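Local atomic coordinates of mandelate racemase/muconate lactonizing protein (Alicyclobacillus acidocaldarius LAA1, PDB entry 3QLD), a protein that belongs to the enolase superfamily, pairing an enolase-type N-terminal domain with a TIM-barrel-like C-terminal domain. Residues I220-P225 with L245-R250. Sequence-based numbering, arbitrary orientation.
Sequences IEQPLP and LDESVR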
loop_
_atom_site.group_PDB
_atom_site.type_symbol
_atom_site.label_atom_id
_atom_site.label_comp_id
_atom_site.label_asym_id
_atom_site.label_seq_id
_atom_site.Cartn_x
_atom_site.Cartn_y
_atom_site.Cartn_z
ATOM N N ILE A 220 4.268 -24.526 -0.866
ATOM C CA ILE A 220 4.643 -23.867 -2.125
ATOM C C ILE A 220 4.319 -22.403 -1.800
ATOM O O ILE A 220 3.173 -22.105 -1.477
ATOM C CB ILE A 220 3.850 -24.378 -3.341
ATOM C CG1 ILE A 220 4.192 -25.873 -3.617
ATOM C CG2 ILE A 220 4.149 -23.459 -4.642
ATOM C CD1 ILE A 220 3.295 -26.501 -4.624
ATOM N N GLU A 221 5.338 -21.514 -1.850
ATOM C CA GLU A 221 5.124 -20.122 -1.477
ATOM C C GLU A 221 4.750 -19.275 -2.710
ATOM O O GLU A 221 5.333 -19.453 -3.783
ATOM C CB GLU A 221 6.454 -19.594 -0.922
ATOM C CG GLU A 221 6.344 -18.213 -0.239
ATOM C CD GLU A 221 7.600 -17.918 0.562
ATOM O OE1 GLU A 221 8.624 -18.610 0.366
ATOM O OE2 GLU A 221 7.564 -17.019 1.385
ATOM N N GLN A 222 3.759 -18.397 -2.544
ATOM C CA GLN A 222 3.383 -17.382 -3.589
ATOM C C GLN A 222 3.292 -17.946 -4.997
ATOM O O GLN A 222 3.980 -17.519 -5.911
ATOM C CB GLN A 222 4.382 -16.205 -3.478
ATOM C CG GLN A 222 4.244 -15.369 -2.143
ATOM C CD GLN A 222 2.995 -14.464 -1.996
ATOM O OE1 GLN A 222 2.498 -14.261 -0.878
ATOM N NE2 GLN A 222 2.460 -13.955 -3.114
ATOM N N PRO A 223 2.412 -18.967 -5.219
ATOM C CA PRO A 223 2.380 -19.605 -6.505
ATOM C C PRO A 223 1.871 -18.621 -7.611
ATOM O O PRO A 223 2.374 -18.628 -8.713
ATOM C CB PRO A 223 1.353 -20.737 -6.310
ATOM C CG PRO A 223 0.580 -20.388 -5.157
ATOM C CD PRO A 223 1.540 -19.670 -4.250
ATOM N N LEU A 224 0.897 -17.798 -7.261
ATOM C CA LEU A 224 0.206 -16.945 -8.249
ATOM C C LEU A 224 0.584 -15.465 -8.016
ATOM O O LEU A 224 1.097 -15.098 -6.960
ATOM C CB LEU A 224 -1.328 -17.123 -8.159
ATOM C CG LEU A 224 -1.893 -18.558 -8.415
ATOM C CD1 LEU A 224 -3.431 -18.602 -8.270
ATOM C CD2 LEU A 224 -1.394 -19.153 -9.777
ATOM N N PRO A 225 0.334 -14.623 -9.036
ATOM C CA PRO A 225 0.482 -13.194 -8.795
ATOM C C PRO A 225 -0.498 -12.732 -7.758
ATOM O O PRO A 225 -1.474 -13.433 -7.472
ATOM C CB PRO A 225 0.060 -12.581 -10.124
ATOM C CG PRO A 225 0.195 -13.640 -11.137
ATOM C CD PRO A 225 -0.192 -14.894 -10.392
ATOM N N LEU A 245 1.694 -17.931 2.009
ATOM C CA LEU A 245 1.707 -16.578 1.496
ATOM C C LEU A 245 2.706 -15.760 2.320
ATOM O O LEU A 245 2.807 -15.926 3.547
ATOM C CB LEU A 245 0.310 -15.933 1.555
ATOM C CG LEU A 245 -0.738 -16.695 0.732
ATOM C CD1 LEU A 245 -2.118 -15.943 0.909
ATOM C CD2 LEU A 245 -0.383 -16.797 -0.714
ATOM N N ASP A 246 3.395 -14.854 1.627
ATOM C CA ASP A 246 4.330 -13.906 2.272
ATOM C C ASP A 246 3.682 -12.529 1.950
ATOM O O ASP A 246 2.872 -12.071 2.749
ATOM C CB ASP A 246 5.746 -14.137 1.713
ATOM C CG ASP A 246 6.765 -13.072 2.080
ATOM O OD1 ASP A 246 6.487 -12.188 2.876
ATOM O OD2 ASP A 246 7.871 -13.146 1.526
ATOM N N GLU A 247 3.996 -11.955 0.803
ATOM C CA GLU A 247 3.654 -10.523 0.523
ATOM C C GLU A 247 2.167 -10.330 0.247
ATOM O O GLU A 247 1.614 -9.238 0.455
ATOM C CB GLU A 247 4.603 -9.876 -0.534
ATOM C CG GLU A 247 4.387 -10.379 -1.944
ATOM C CD GLU A 247 5.294 -11.587 -2.273
ATOM O OE1 GLU A 247 5.483 -11.800 -3.477
ATOM O OE2 GLU A 247 5.835 -12.291 -1.350
ATOM N N SER A 248 1.490 -11.428 -0.104
ATOM C CA SER A 248 0.030 -11.381 -0.263
ATOM C C SER A 248 -0.739 -11.160 0.997
ATOM O O SER A 248 -1.953 -10.979 0.911
ATOM C CB SER A 248 -0.494 -12.662 -0.929
ATOM O OG SER A 248 -0.094 -12.727 -2.278
ATOM N N VAL A 249 -0.077 -11.291 2.152
ATOM C CA VAL A 249 -0.690 -11.040 3.417
ATOM C C VAL A 249 0.087 -9.934 4.205
ATOM O O VAL A 249 1.090 -10.199 4.879
ATOM C CB VAL A 249 -0.750 -12.296 4.253
ATOM C CG1 VAL A 249 -1.187 -11.907 5.675
ATOM C CG2 VAL A 249 -1.808 -13.346 3.600
ATOM N N ARG A 250 -0.450 -8.727 4.151
ATOM C CA ARG A 250 0.198 -7.541 4.737
ATOM C C ARG A 250 -0.447 -7.080 6.030
ATOM O O ARG A 250 0.021 -6.105 6.608
ATOM C CB ARG A 250 0.108 -6.332 3.773
ATOM C CG ARG A 250 0.359 -6.559 2.298
ATOM C CD ARG A 250 1.871 -6.600 2.010
ATOM N NE ARG A 250 2.352 -6.299 0.635
ATOM C CZ ARG A 250 1.750 -6.499 -0.560
ATOM N NH1 ARG A 250 0.512 -7.006 -0.683
ATOM N NH2 ARG A 250 2.425 -6.183 -1.683
#
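Gln222 reaches the turn that begins at Asp246 through its torsions: CG stands beside its own backbone N, anti to the carbonyl carbon (chi1 -68°), and the chain then bends at chi2, which turns the amide toward the backbone of Asp246 and Ser248. The setting is the C-terminal rim of the TIM-like barrel of an enolase-superfamily protein, where the neighbouring parallel strands 220-221 and 243-245 run out into loops. It illustrates how one side-chain amide can join two such loops by addressing backbone and side chain together. Gln222 OE1 accepts two backbone hydrogen bonds: Asp246 N lies 2.7 Å from it, in the carbonyl plane and on a lone pair, whereas Ser248 N, 3.1 Å from the same OE1, is tilted 34° out of that plane. The other half of the amide acts as donor, its NE2 giving a hydrogen bond of 3.0 Å to Ser248 OG, which lies nearly in the amide plane. Three bonds thus fix the rotation of the buried amide against a type I turn running from Asp246 to Val249, itself closed by a bond from Val249 N to Asp246 O. Glu247, its chain bent at chi2, lays its carboxylate over this amide, the planes 18° apart and Glu247 OE2 3.6 Å from Gln222 CD; the same carboxylate makes a long, weak ion pair with Arg102 of the second subunit. Beside this network, the extended Glu221 side chain brings its carboxylate obliquely across the side chain of Asp246. Both carboxylates have cationic partners: Lys169 forms a salt bridge with Glu221, Lys270 and Arg273 with Asp246, while Asn268 and Tyr56 add hydrogen bonds to Glu221 and Asp246 respectively. Across the acidic pair, Glu221 OE2 comes to 3.4 Å from Asp246 CB and 3.9 Å from Asp246 OD2.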